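Local coordinates for protein Two-component system sensor histidine kinase (Bacteroides thetaiotaomicron, PDB 3OTT) that probably senses saccharides through this extracellular beta-propeller and beta-sandwich portion of a receptor and, as a histidine kinase, is likely to pass the signal by phosphorelay, at residues B[519-524]-B[561-566]; B[549-554]-B[587-592]; B[557-562]-B[573-578]; B[567-572]-B[582-587]. One frame throughout, in Å; residues are numbered along the deposited sequence.

Interaction 1 (B[519-524]-B[561-566]); sequences PNYLLC and ILSMTC
Asn520, Tyr521 and Leu523 reach from strand 519-524 to strand 561-566, the two segment axes running nearly parallel, 5° apart, at 7.6 Å. This is the packing of neighbouring beta-propeller blades: each strand is the first of a four-stranded antiparallel sheet, and side chains fill the space between the sheets. Tyr521 has the most surface buried in its strand. Backbone lies over one face of its ring, with Met564 N 3.6 Å above the plane and toward the rim. The side chains of Tyr521 and Met564 slide past each other in opposite directions. Met564 CB touches Tyr521 CD1 at 3.8 Å, and Met564 SD makes an oblique Met-aromatic contact, 4.8 Å from the ring centroid. A water bonded to Ser563 OG also meets Tyr521 OH, weakly. Asn520, just before Tyr521, donates from ND2 to Ile561 O (3.2 Å, 152° at the hydrogen), and the donor lies in the carbonyl plane. Its OD1 accepts from a second water, which in turn accepts from Ile561 N. The carboxamide thus reaches Ile561 O directly and Ile561 N through the water. Leu523 straddles the far end: CD2 lies 3.4 Å from Met564 O, and CD1 rests 3.7 Å from Cys566 SG.

Interaction 2 (B[549-554]-B[587-592]); sequences QSISFG and MDARQQ
Ile551, Met587 and Ala589 make the middle of this contact, which has no hydrogen bond between its two segments. The strands involved, 547-552 and 589-591, are the fourth strands of two consecutive propeller blades. The apolar contacts come first. Ile551 and Met587 cross obliquely. Ile551 CG1, set between its own backbone N and carbonyl carbon (chi1 49°), lies 3.9 Å from Met587 CE. Ile551 CD1, at the end of that branch, also comes within 4.3 Å of Ala589 CB. Farther along, Phe553 meets the same methyl with its CB, 3.7 Å from Ala589 CB, while its ring leads away. The second group joins side chains to polar atoms by van der Waals contact. Ile551 CD1 approaches Met587 O at 3.4 Å. The Met587 chain bends at its third torsion (81°), which brings CE to 3.6 Å from Gln549 O. Met587 SD lies 3.9 Å from Gln549 NE2. An alanine at Ile551 would probably open a gap beside Met587 CE and Ala589 CB and give the methionine end more freedom to turn. Several strands close round the contact. Met587 also touches Arg540 of strand 537-542 and Trp531 of strand 530-534. The Phe553 ring meets that of Trp580, their planes about 35° apart. Ala589 packs on Trp580 and Ile582, and Ile551 on Val538, so the third strands of both blades lie against this contact.

Interaction 3 (B[557-562]-B[573-578]); sequences SNNEIL and VSTTNG
Asn559 packs its carboxamide against Asn577 and Thr575, in the turn that follows strand 570-575. With CG anti to the backbone N (chi1 166°), the carboxamide is directed at this turn. Asn559 OD1 lies 3.5 Å from Asn577 CB, and the two amide planes stand 70° apart. Asn559 also crosses Thr575 at about a right angle. Asn559 ND2 is buried here with no polar partner in the model. Thr576 meets Glu560: its N donates to Glu560 O (3.1 Å, in the carbonyl plane), and Thr576 OG1 is 3.7 Å from Glu560 CB. The segments belong to the first hairpin of a propeller blade, strands 561-567 and 570-575, with Ile561 and Thr575 an antiparallel non-hydrogen-bonded pair. Thr575 to Gly578 is a type I turn. Thr575 OG1 accepts from Asn577 N, an ST turn, and donates to Gly578 O at 2.7 Å. Thr575 N reaches that same oxygen from the opposite face of its plane. An alanine at Thr575 would probably leave Asn577 N without this acceptor and Gly578 O with one donor fewer. Leu562 buries about as much as Thr576. Its N donates to Ser574 O at 2.7 Å, and Leu562 CD2 lies 4.1 Å from Thr576 OG1. Ser574 OG bonds to Phe599 O.

Interaction 4 (B[567-572]-B[582-587]); sequences VKNSIW and IDRKTM
Arg584 reaches back to the turn 567-570 and grips one carbonyl oxygen side-on. Its NE and NH2 both donate to Lys568 O, at 2.9 and 3.0 Å. The oxygen lies near the guanidinium plane, at its edge. NE comes in the plane of the Lys568 carbonyl, whereas NH2 stands above it. The arginine chain bends at its third torsion (-62°), which places NE near this oxygen. Asn569 crosses Arg584 at about a right angle, the amide and guanidinium planes 30° apart. The buried guanidinium has further partners: NH1 forms salt bridges with Asp525 and Asp527, which follow strand 519-524 of the preceding blade. Arg584 therefore ties two blades together. Its backbone N donates to Asn569 O. The segments form one end of the hairpin made by strands 570-575 and 578-583, the two middle strands of a four-stranded propeller blade. Ser570 and Asp583 are a non-hydrogen-bonded pair; Ile571 and Ile582 are a hydrogen-bonded pair, with Ile571 N to Ile582 O at 2.7 Å. The side chains of those isoleucines lie side by side and point the same way, Ile571 CG2 being 3.8 Å from Ile582 CB. At the end of strand 578-583, Asp583 OD1 accepts from Lys585 N at 2.6 Å, an Asx turn. Thr586 N reaches the same Asp583 OD1 at 2.7 Å, from the opposite face of the carboxylate plane.

Interactions 1 and 2 join the same two consecutive blades, at their first and fourth strands, with centres 14 Å apart. Interactions 3 and 4 lie within the second of these blades, at opposite ends of strand 570-575. Their centres are 17 Å apart. Interaction 1 shares Ile561 and Leu562 with interaction 3; interaction 2 shares Met587 with interaction 4. Side chains also join them: Phe553 CZ is 4.3 Å from Ile561 CD1, Leu523 CD2 is 3.8 Å from Ile571 CD1, and Val573 CG2 is 3.7 Å from Ile582 CD1. Asp588 O and Asp583 N, 3.0 Å apart, probably hydrogen-bond. The hexatantalum dodecabromide site, lined by residues such as Ser31, Gln288 and Arg634, uses none of these segments.

Interaction 1 (B[519-524]-B[561-566])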
loop_
_atom_site.group_PDB
_atom_site.type_symbol
_atom_site.label_atom_id
_atom_site.label_comp_id
_atom_site.label_asym_id
_atom_site.label_seq_id
_atom_site.Cartn_x
_atom_site.Cartn_y
_atom_site.Cartn_z
ATOM N N PRO B 519 35.380 -3.002 -20.480
ATOM C CA PRO B 519 34.031 -3.549 -20.751
ATOM C C PRO B 519 33.239 -3.766 -19.496
ATOM O O PRO B 519 33.816 -4.061 -18.470
ATOM C CB PRO B 519 34.304 -4.929 -21.416
ATOM C CG PRO B 519 35.744 -5.271 -21.131
ATOM C CD PRO B 519 36.462 -4.014 -20.648
ATOM N N ASN B 520 31.926 -3.650 -19.582
ATOM C CA ASN B 520 31.106 -3.953 -18.432
ATOM C C ASN B 520 29.786 -4.629 -18.818
ATOM O O ASN B 520 28.922 -4.754 -17.989
ATOM C CB ASN B 520 30.823 -2.687 -17.593
ATOM C CG ASN B 520 29.763 -1.804 -18.247
ATOM O OD1 ASN B 520 29.838 -1.538 -19.456
ATOM N ND2 ASN B 520 28.737 -1.391 -17.468
ATOM N N TYR B 521 29.658 -5.096 -20.052
ATOM C CA TYR B 521 28.476 -5.809 -20.447
ATOM C C TYR B 521 28.766 -6.731 -21.590
ATOM O O TYR B 521 29.492 -6.371 -22.524
ATOM C CB TYR B 521 27.311 -4.876 -20.864
ATOM C CG TYR B 521 25.970 -5.509 -20.535
ATOM C CD1 TYR B 521 25.352 -6.395 -21.415
ATOM C CD2 TYR B 521 25.319 -5.233 -19.308
ATOM C CE1 TYR B 521 24.118 -7.033 -21.067
ATOM C CE2 TYR B 521 24.105 -5.835 -18.975
ATOM C CZ TYR B 521 23.498 -6.732 -19.851
ATOM O OH TYR B 521 22.259 -7.326 -19.510
ATOM N N LEU B 522 28.126 -7.891 -21.563
ATOM C CA LEU B 522 28.358 -8.895 -22.597
ATOM C C LEU B 522 27.096 -9.686 -22.967
ATOM O O LEU B 522 26.311 -10.000 -22.112
ATOM C CB LEU B 522 29.469 -9.824 -22.144
ATOM C CG LEU B 522 30.311 -10.805 -22.972
ATOM C CD1 LEU B 522 29.961 -12.188 -22.618
ATOM C CD2 LEU B 522 30.459 -10.612 -24.488
ATOM N N LEU B 523 26.931 -9.969 -24.261
ATOM C CA LEU B 523 25.812 -10.732 -24.790
ATOM C C LEU B 523 26.128 -11.370 -26.151
ATOM O O LEU B 523 27.060 -10.945 -26.846
ATOM C CB LEU B 523 24.507 -9.910 -24.814
ATOM C CG LEU B 523 24.050 -8.832 -25.804
ATOM C CD1 LEU B 523 23.928 -9.345 -27.279
ATOM C CD2 LEU B 523 22.670 -8.294 -25.405
ATOM N N CYS B 524 25.374 -12.422 -26.480
ATOM C CA CYS B 524 25.464 -13.109 -27.779
ATOM C C CYS B 524 24.103 -13.042 -28.442
ATOM O O CYS B 524 23.091 -13.281 -27.788
ATOM C CB CYS B 524 25.847 -14.576 -27.622
ATOM S SG CYS B 524 26.297 -15.474 -29.217
ATOM N N ILE B 561 26.643 2.075 -19.485
ATOM C CA ILE B 561 25.639 1.129 -19.980
ATOM C C ILE B 561 25.054 0.332 -18.813
ATOM O O ILE B 561 25.810 -0.269 -18.040
ATOM C CB ILE B 561 26.248 0.169 -21.023
ATOM C CG1 ILE B 561 26.658 0.962 -22.286
ATOM C CG2 ILE B 561 25.287 -0.901 -21.348
ATOM C CD1 ILE B 561 27.017 0.104 -23.460
ATOM N N LEU B 562 23.727 0.351 -18.687
ATOM C CA LEU B 562 23.048 -0.301 -17.555
ATOM C C LEU B 562 22.534 -1.724 -17.917
ATOM O O LEU B 562 22.614 -2.637 -17.099
ATOM C CB LEU B 562 21.927 0.586 -16.965
ATOM C CG LEU B 562 22.113 2.017 -16.377
ATOM C CD1 LEU B 562 20.745 2.616 -15.824
ATOM C CD2 LEU B 562 23.246 2.163 -15.301
ATOM N N SER B 563 22.046 -1.889 -19.149
ATOM C CA SER B 563 21.488 -3.110 -19.634
ATOM C C SER B 563 21.514 -3.111 -21.162
ATOM O O SER B 563 21.421 -2.047 -21.794
ATOM C CB SER B 563 20.038 -3.268 -19.159
ATOM O OG SER B 563 19.600 -4.619 -19.381
ATOM N N MET B 564 21.637 -4.289 -21.763
ATOM C CA MET B 564 21.593 -4.416 -23.251
ATOM C C MET B 564 20.785 -5.648 -23.589
ATOM O O MET B 564 20.988 -6.693 -22.964
ATOM C CB MET B 564 22.986 -4.666 -23.824
ATOM C CG MET B 564 23.922 -3.472 -23.807
ATOM S SD MET B 564 25.596 -3.865 -24.355
ATOM C CE MET B 564 25.361 -4.326 -26.025
ATOM N N THR B 565 19.902 -5.573 -24.581
ATOM C CA THR B 565 19.234 -6.791 -24.977
ATOM C C THR B 565 18.949 -6.864 -26.481
ATOM O O THR B 565 18.786 -5.809 -27.123
ATOM C CB THR B 565 17.957 -7.024 -24.107
ATOM O OG1 THR B 565 17.745 -8.416 -23.982
ATOM C CG2 THR B 565 16.705 -6.356 -24.675
ATOM N N CYS B 566 18.864 -8.083 -27.030
ATOM C CA CYS B 566 18.524 -8.266 -28.468
ATOM C C CYS B 566 17.031 -8.148 -28.639
ATOM O O CYS B 566 16.273 -8.781 -27.911
ATOM C CB CYS B 566 18.913 -9.633 -29.033
ATOM S SG CYS B 566 20.654 -9.908 -28.977
HETATM O O HOH W 1 29.415 1.332 -19.839
HETATM O O HOH W 2 20.389 -6.076 -16.948
#

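Interaction 2 (B[549-554]-B[587-592])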
loop_
_atom_site.group_PDB
_atom_site.type_symbol
_atom_site.label_atom_id
_atom_site.label_comp_id
_atom_site.label_asym_id
_atom_site.label_seq_id
_atom_site.Cartn_x
_atom_site.Cartn_y
_atom_site.Cartn_z
ATOM N N GLN B 549 34.289 -5.077 -34.740
ATOM C CA GLN B 549 33.978 -3.703 -35.161
ATOM C C GLN B 549 33.374 -2.960 -33.952
ATOM O O GLN B 549 32.723 -3.528 -33.079
ATOM C CB GLN B 549 32.993 -3.693 -36.354
ATOM C CG GLN B 549 33.455 -2.898 -37.574
ATOM C CD GLN B 549 32.323 -2.666 -38.612
ATOM O OE1 GLN B 549 32.279 -3.343 -39.638
ATOM N NE2 GLN B 549 31.419 -1.706 -38.340
ATOM N N SER B 550 33.582 -1.670 -33.914
ATOM C CA SER B 550 33.295 -0.935 -32.728
ATOM C C SER B 550 32.713 0.409 -33.097
ATOM O O SER B 550 33.072 0.969 -34.117
ATOM C CB SER B 550 34.625 -0.760 -31.976
ATOM O OG SER B 550 34.309 -0.301 -30.712
ATOM N N ILE B 551 31.783 0.913 -32.288
ATOM C CA ILE B 551 31.218 2.251 -32.506
ATOM C C ILE B 551 31.111 2.970 -31.187
ATOM O O ILE B 551 31.117 2.358 -30.129
ATOM C CB ILE B 551 29.778 2.217 -33.095
ATOM C CG1 ILE B 551 28.909 1.251 -32.298
ATOM C CG2 ILE B 551 29.790 1.895 -34.594
ATOM C CD1 ILE B 551 27.496 1.657 -32.224
ATOM N N SER B 552 31.000 4.284 -31.244
ATOM C CA SER B 552 30.707 5.042 -30.042
ATOM C C SER B 552 29.454 5.798 -30.347
ATOM O O SER B 552 29.184 6.138 -31.484
ATOM C CB SER B 552 31.852 5.990 -29.674
ATOM O OG SER B 552 31.903 7.047 -30.598
ATOM N N PHE B 553 28.655 6.043 -29.338
ATOM C CA PHE B 553 27.399 6.653 -29.623
ATOM C C PHE B 553 27.106 7.703 -28.593
ATOM O O PHE B 553 27.395 7.535 -27.408
ATOM C CB PHE B 553 26.275 5.607 -29.702
ATOM C CG PHE B 553 26.164 4.750 -28.490
ATOM C CD1 PHE B 553 25.621 5.260 -27.301
ATOM C CD2 PHE B 553 26.603 3.443 -28.516
ATOM C CE1 PHE B 553 25.528 4.488 -26.161
ATOM C CE2 PHE B 553 26.500 2.656 -27.374
ATOM C CZ PHE B 553 25.962 3.187 -26.190
ATOM N N GLY B 554 26.562 8.804 -29.088
ATOM C CA GLY B 554 26.000 9.855 -28.253
ATOM C C GLY B 554 27.006 10.783 -27.627
ATOM O O GLY B 554 28.044 11.112 -28.214
ATOM N N MET B 587 25.147 -1.337 -37.536
ATOM C CA MET B 587 25.670 -0.727 -36.294
ATOM C C MET B 587 25.359 0.771 -36.112
ATOM O O MET B 587 25.934 1.392 -35.206
ATOM C CB MET B 587 27.162 -1.019 -36.056
ATOM C CG MET B 587 27.427 -2.477 -35.755
ATOM S SD MET B 587 29.158 -2.835 -35.407
ATOM C CE MET B 587 29.341 -2.334 -33.657
ATOM N N ASP B 588 24.484 1.309 -36.974
ATOM C CA ASP B 588 23.789 2.579 -36.774
ATOM C C ASP B 588 23.098 2.619 -35.386
ATOM O O ASP B 588 22.215 1.803 -35.100
ATOM C CB ASP B 588 22.691 2.839 -37.870
ATOM C CG ASP B 588 23.262 3.103 -39.275
ATOM O OD1 ASP B 588 24.491 3.369 -39.437
ATOM O OD2 ASP B 588 22.452 3.064 -40.250
ATOM N N ALA B 589 23.486 3.584 -34.560
ATOM C CA ALA B 589 22.899 3.792 -33.235
ATOM C C ALA B 589 21.889 4.919 -33.259
ATOM O O ALA B 589 22.188 5.970 -33.786
ATOM C CB ALA B 589 23.981 4.119 -32.241
ATOM N N ARG B 590 20.708 4.724 -32.692
ATOM C CA ARG B 590 19.738 5.824 -32.649
ATOM C C ARG B 590 19.206 6.066 -31.255
ATOM O O ARG B 590 18.718 5.140 -30.630
ATOM C CB ARG B 590 18.569 5.529 -33.580
ATOM C CG ARG B 590 18.843 5.873 -35.006
ATOM C CD ARG B 590 17.543 5.759 -35.798
ATOM N NE ARG B 590 17.617 6.560 -37.017
ATOM C CZ ARG B 590 16.572 6.936 -37.743
ATOM N NH1 ARG B 590 15.336 6.582 -37.392
ATOM N NH2 ARG B 590 16.768 7.677 -38.834
ATOM N N GLN B 591 19.272 7.297 -30.759
ATOM C CA GLN B 591 18.672 7.561 -29.449
ATOM C C GLN B 591 17.125 7.651 -29.437
ATOM O O GLN B 591 16.559 8.274 -30.311
ATOM C CB GLN B 591 19.262 8.816 -28.815
ATOM C CG GLN B 591 18.752 9.006 -27.401
ATOM C CD GLN B 591 19.436 10.113 -26.698
ATOM O OE1 GLN B 591 19.952 11.028 -27.330
ATOM N NE2 GLN B 591 19.457 10.052 -25.381
ATOM N N GLN B 592 16.478 7.048 -28.431
ATOM C CA GLN B 592 15.010 7.168 -28.199
ATOM C C GLN B 592 14.580 8.261 -27.190
ATOM O O GLN B 592 15.379 8.701 -26.386
ATOM C CB GLN B 592 14.436 5.831 -27.711
ATOM C CG GLN B 592 14.585 4.677 -28.683
ATOM C CD GLN B 592 14.155 5.043 -30.104
ATOM O OE1 GLN B 592 12.964 5.026 -30.446
ATOM N NE2 GLN B 592 15.141 5.382 -30.943
#

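Interaction 3 (B[557-562]-B[573-578])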
loop_
_atom_site.group_PDB
_atom_site.type_symbol
_atom_site.label_atom_id
_atom_site.label_comp_id
_atom_site.label_asym_id
_atom_site.label_seq_id
_atom_site.Cartn_x
_atom_site.Cartn_y
_atom_site.Cartn_z
ATOM N N SER B 557 31.187 10.740 -23.514
ATOM C CA SER B 557 32.112 9.618 -23.729
ATOM C C SER B 557 32.071 8.653 -22.522
ATOM O O SER B 557 32.102 7.417 -22.679
ATOM C CB SER B 557 33.531 10.164 -23.971
ATOM O OG SER B 557 34.550 9.303 -23.488
ATOM N N ASN B 558 31.986 9.234 -21.321
ATOM C CA ASN B 558 31.906 8.470 -20.074
ATOM C C ASN B 558 30.420 8.421 -19.684
ATOM O O ASN B 558 29.941 9.242 -18.878
ATOM C CB ASN B 558 32.813 9.108 -18.987
ATOM C CG ASN B 558 34.314 9.282 -19.457
ATOM O OD1 ASN B 558 35.001 8.292 -19.799
ATOM N ND2 ASN B 558 34.807 10.540 -19.456
ATOM N N ASN B 559 29.703 7.480 -20.322
ATOM C CA ASN B 559 28.243 7.337 -20.268
ATOM C C ASN B 559 27.901 5.858 -20.094
ATOM O O ASN B 559 27.999 5.083 -21.027
ATOM C CB ASN B 559 27.614 7.888 -21.555
ATOM C CG ASN B 559 26.160 7.470 -21.726
ATOM O OD1 ASN B 559 25.407 7.438 -20.752
ATOM N ND2 ASN B 559 25.756 7.145 -22.965
ATOM N N GLU B 560 27.496 5.483 -18.894
ATOM C CA GLU B 560 27.445 4.103 -18.480
ATOM C C GLU B 560 26.314 3.278 -19.079
ATOM O O GLU B 560 25.177 3.688 -19.133
ATOM C CB GLU B 560 27.314 4.026 -16.972
ATOM C CG GLU B 560 28.246 4.952 -16.149
ATOM C CD GLU B 560 27.921 4.891 -14.644
ATOM O OE1 GLU B 560 27.130 3.985 -14.239
ATOM O OE2 GLU B 560 28.457 5.741 -13.877
ATOM N N ILE B 561 26.643 2.075 -19.485
ATOM C CA ILE B 561 25.639 1.129 -19.980
ATOM C C ILE B 561 25.054 0.332 -18.813
ATOM O O ILE B 561 25.810 -0.269 -18.040
ATOM C CB ILE B 561 26.248 0.169 -21.023
ATOM C CG1 ILE B 561 26.658 0.962 -22.286
ATOM C CG2 ILE B 561 25.287 -0.901 -21.348
ATOM C CD1 ILE B 561 27.017 0.104 -23.460
ATOM N N LEU B 562 23.727 0.351 -18.687
ATOM C CA LEU B 562 23.048 -0.301 -17.555
ATOM C C LEU B 562 22.534 -1.724 -17.917
ATOM O O LEU B 562 22.614 -2.637 -17.099
ATOM C CB LEU B 562 21.927 0.586 -16.965
ATOM C CG LEU B 562 22.113 2.017 -16.377
ATOM C CD1 LEU B 562 20.745 2.616 -15.824
ATOM C CD2 LEU B 562 23.246 2.163 -15.301
ATOM N N VAL B 573 19.902 -0.739 -25.812
ATOM C CA VAL B 573 20.956 -0.415 -24.858
ATOM C C VAL B 573 20.471 0.694 -23.946
ATOM O O VAL B 573 20.253 1.834 -24.382
ATOM C CB VAL B 573 22.260 0.012 -25.586
ATOM C CG1 VAL B 573 23.441 0.142 -24.575
ATOM C CG2 VAL B 573 22.631 -0.997 -26.608
ATOM N N SER B 574 20.278 0.345 -22.686
ATOM C CA SER B 574 19.836 1.277 -21.671
ATOM C C SER B 574 21.063 1.839 -20.960
ATOM O O SER B 574 21.953 1.080 -20.581
ATOM C CB SER B 574 18.962 0.544 -20.682
ATOM O OG SER B 574 18.563 1.450 -19.695
ATOM N N THR B 575 21.143 3.160 -20.856
ATOM C CA THR B 575 22.281 3.817 -20.263
ATOM C C THR B 575 21.750 4.874 -19.293
ATOM O O THR B 575 20.561 5.201 -19.289
ATOM C CB THR B 575 23.100 4.662 -21.277
ATOM O OG1 THR B 575 22.310 5.800 -21.686
ATOM C CG2 THR B 575 23.536 3.875 -22.499
ATOM N N THR B 576 22.681 5.448 -18.545
ATOM C CA THR B 576 22.456 6.574 -17.666
ATOM C C THR B 576 21.840 7.778 -18.371
ATOM O O THR B 576 21.115 8.560 -17.759
ATOM C CB THR B 576 23.814 7.024 -17.103
ATOM O OG1 THR B 576 24.282 6.012 -16.211
ATOM C CG2 THR B 576 23.680 8.370 -16.347
ATOM N N ASN B 577 22.161 7.948 -19.652
ATOM C CA ASN B 577 21.662 9.097 -20.387
ATOM C C ASN B 577 20.492 8.789 -21.356
ATOM O O ASN B 577 20.079 9.631 -22.149
ATOM C CB ASN B 577 22.837 9.855 -21.044
ATOM C CG ASN B 577 23.512 10.879 -20.068
ATOM O OD1 ASN B 577 23.935 10.533 -18.949
ATOM N ND2 ASN B 577 23.580 12.148 -20.497
ATOM N N GLY B 578 19.969 7.573 -21.284
ATOM C CA GLY B 578 18.826 7.191 -22.096
ATOM C C GLY B 578 18.947 5.854 -22.817
ATOM O O GLY B 578 19.823 5.024 -22.526
#

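Interaction 4 (B[567-572]-B[582-587])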
loop_
_atom_site.group_PDB
_atom_site.type_symbol
_atom_site.label_atom_id
_atom_site.label_comp_id
_atom_site.label_asym_id
_atom_site.label_seq_id
_atom_site.Cartn_x
_atom_site.Cartn_y
_atom_site.Cartn_z
ATOM N N VAL B 567 16.629 -7.345 -29.610
ATOM C CA VAL B 567 15.233 -7.180 -29.986
ATOM C C VAL B 567 15.158 -7.379 -31.514
ATOM O O VAL B 567 15.364 -6.439 -32.261
ATOM C CB VAL B 567 14.725 -5.779 -29.564
ATOM C CG1 VAL B 567 13.337 -5.538 -30.061
ATOM C CG2 VAL B 567 14.749 -5.620 -27.994
ATOM N N LYS B 568 14.954 -8.613 -31.964
ATOM C CA LYS B 568 14.909 -8.925 -33.416
ATOM C C LYS B 568 16.204 -8.506 -34.127
ATOM O O LYS B 568 17.270 -9.063 -33.864
ATOM C CB LYS B 568 13.727 -8.213 -34.092
ATOM C CG LYS B 568 12.327 -8.674 -33.733
ATOM C CD LYS B 568 11.355 -7.647 -34.336
ATOM C CE LYS B 568 9.960 -8.181 -34.510
ATOM N NZ LYS B 568 9.211 -7.938 -33.258
ATOM N N ASN B 569 16.120 -7.493 -34.979
ATOM C CA ASN B 569 17.258 -7.067 -35.798
ATOM C C ASN B 569 18.055 -5.945 -35.191
ATOM O O ASN B 569 19.000 -5.429 -35.801
ATOM C CB ASN B 569 16.797 -6.680 -37.203
ATOM C CG ASN B 569 16.399 -7.882 -38.009
ATOM O OD1 ASN B 569 17.121 -8.896 -38.034
ATOM N ND2 ASN B 569 15.245 -7.799 -38.669
ATOM N N SER B 570 17.687 -5.597 -33.968
ATOM C CA SER B 570 18.358 -4.555 -33.247
ATOM C C SER B 570 18.942 -5.038 -31.927
ATOM O O SER B 570 18.569 -6.099 -31.404
ATOM C CB SER B 570 17.356 -3.421 -32.987
ATOM O OG SER B 570 16.854 -2.935 -34.233
ATOM N N ILE B 571 19.842 -4.234 -31.376
ATOM C CA ILE B 571 20.095 -4.316 -29.963
ATOM C C ILE B 571 19.666 -3.071 -29.156
ATOM O O ILE B 571 19.973 -1.936 -29.528
ATOM C CB ILE B 571 21.544 -4.774 -29.649
ATOM C CG1 ILE B 571 21.814 -4.491 -28.175
ATOM C CG2 ILE B 571 22.533 -4.014 -30.456
ATOM C CD1 ILE B 571 23.033 -5.200 -27.637
ATOM N N TRP B 572 18.947 -3.286 -28.044
ATOM C CA TRP B 572 18.525 -2.161 -27.181
ATOM C C TRP B 572 19.511 -1.984 -26.061
ATOM O O TRP B 572 19.864 -2.932 -25.415
ATOM C CB TRP B 572 17.118 -2.367 -26.583
ATOM C CG TRP B 572 15.994 -2.236 -27.608
ATOM C CD1 TRP B 572 16.068 -2.537 -28.961
ATOM C CD2 TRP B 572 14.643 -1.810 -27.364
ATOM N NE1 TRP B 572 14.842 -2.283 -29.564
ATOM C CE2 TRP B 572 13.952 -1.860 -28.609
ATOM C CE3 TRP B 572 13.941 -1.426 -26.222
ATOM C CZ2 TRP B 572 12.613 -1.493 -28.742
ATOM C CZ3 TRP B 572 12.574 -1.056 -26.355
ATOM C CH2 TRP B 572 11.937 -1.105 -27.608
ATOM N N ILE B 582 20.344 -0.039 -31.717
ATOM C CA ILE B 582 21.465 -0.182 -32.648
ATOM C C ILE B 582 21.173 -1.328 -33.580
ATOM O O ILE B 582 20.872 -2.439 -33.131
ATOM C CB ILE B 582 22.777 -0.523 -31.891
ATOM C CG1 ILE B 582 23.107 0.557 -30.851
ATOM C CG2 ILE B 582 23.950 -0.760 -32.830
ATOM C CD1 ILE B 582 24.158 0.050 -29.818
ATOM N N ASP B 583 21.317 -1.084 -34.872
ATOM C CA ASP B 583 20.975 -2.111 -35.839
ATOM C C ASP B 583 22.068 -3.157 -35.838
ATOM O O ASP B 583 23.230 -2.816 -35.897
ATOM C CB ASP B 583 20.819 -1.516 -37.240
ATOM C CG ASP B 583 20.645 -2.604 -38.316
ATOM O OD1 ASP B 583 21.634 -3.267 -38.715
ATOM O OD2 ASP B 583 19.494 -2.813 -38.741
ATOM N N ARG B 584 21.697 -4.427 -35.786
ATOM C CA ARG B 584 22.696 -5.473 -35.632
ATOM C C ARG B 584 23.645 -5.650 -36.837
ATOM O O ARG B 584 24.744 -6.175 -36.671
ATOM C CB ARG B 584 22.052 -6.793 -35.234
ATOM C CG ARG B 584 21.554 -6.781 -33.776
ATOM C CD ARG B 584 21.233 -8.216 -33.265
ATOM N NE ARG B 584 20.175 -8.947 -33.980
ATOM C CZ ARG B 584 20.372 -9.977 -34.825
ATOM N NH1 ARG B 584 21.591 -10.414 -35.110
ATOM N NH2 ARG B 584 19.341 -10.587 -35.410
ATOM N N LYS B 585 23.227 -5.224 -38.028
ATOM C CA LYS B 585 24.073 -5.410 -39.221
ATOM C C LYS B 585 24.872 -4.145 -39.563
ATOM O O LYS B 585 26.094 -4.239 -39.748
ATOM C CB LYS B 585 23.294 -5.993 -40.435
ATOM C CG LYS B 585 22.829 -7.484 -40.234
ATOM C CD LYS B 585 22.272 -8.137 -41.574
ATOM C CE LYS B 585 20.771 -7.810 -41.939
ATOM N NZ LYS B 585 20.386 -7.973 -43.445
ATOM N N THR B 586 24.226 -2.971 -39.563
ATOM C CA THR B 586 24.942 -1.730 -39.913
ATOM C C THR B 586 25.658 -1.089 -38.733
ATOM O O THR B 586 26.616 -0.345 -38.916
ATOM C CB THR B 586 24.017 -0.657 -40.486
ATOM O OG1 THR B 586 23.127 -0.226 -39.444
ATOM C CG2 THR B 586 23.245 -1.184 -41.720
ATOM N N MET B 587 25.147 -1.337 -37.536
ATOM C CA MET B 587 25.670 -0.727 -36.294
ATOM C C MET B 587 25.359 0.771 -36.112
ATOM O O MET B 587 25.934 1.392 -35.206
ATOM C CB MET B 587 27.162 -1.019 -36.056
ATOM C CG MET B 587 27.427 -2.477 -35.755
ATOM S SD MET B 587 29.158 -2.835 -35.407
ATOM C CE MET B 587 29.341 -2.334 -33.657
#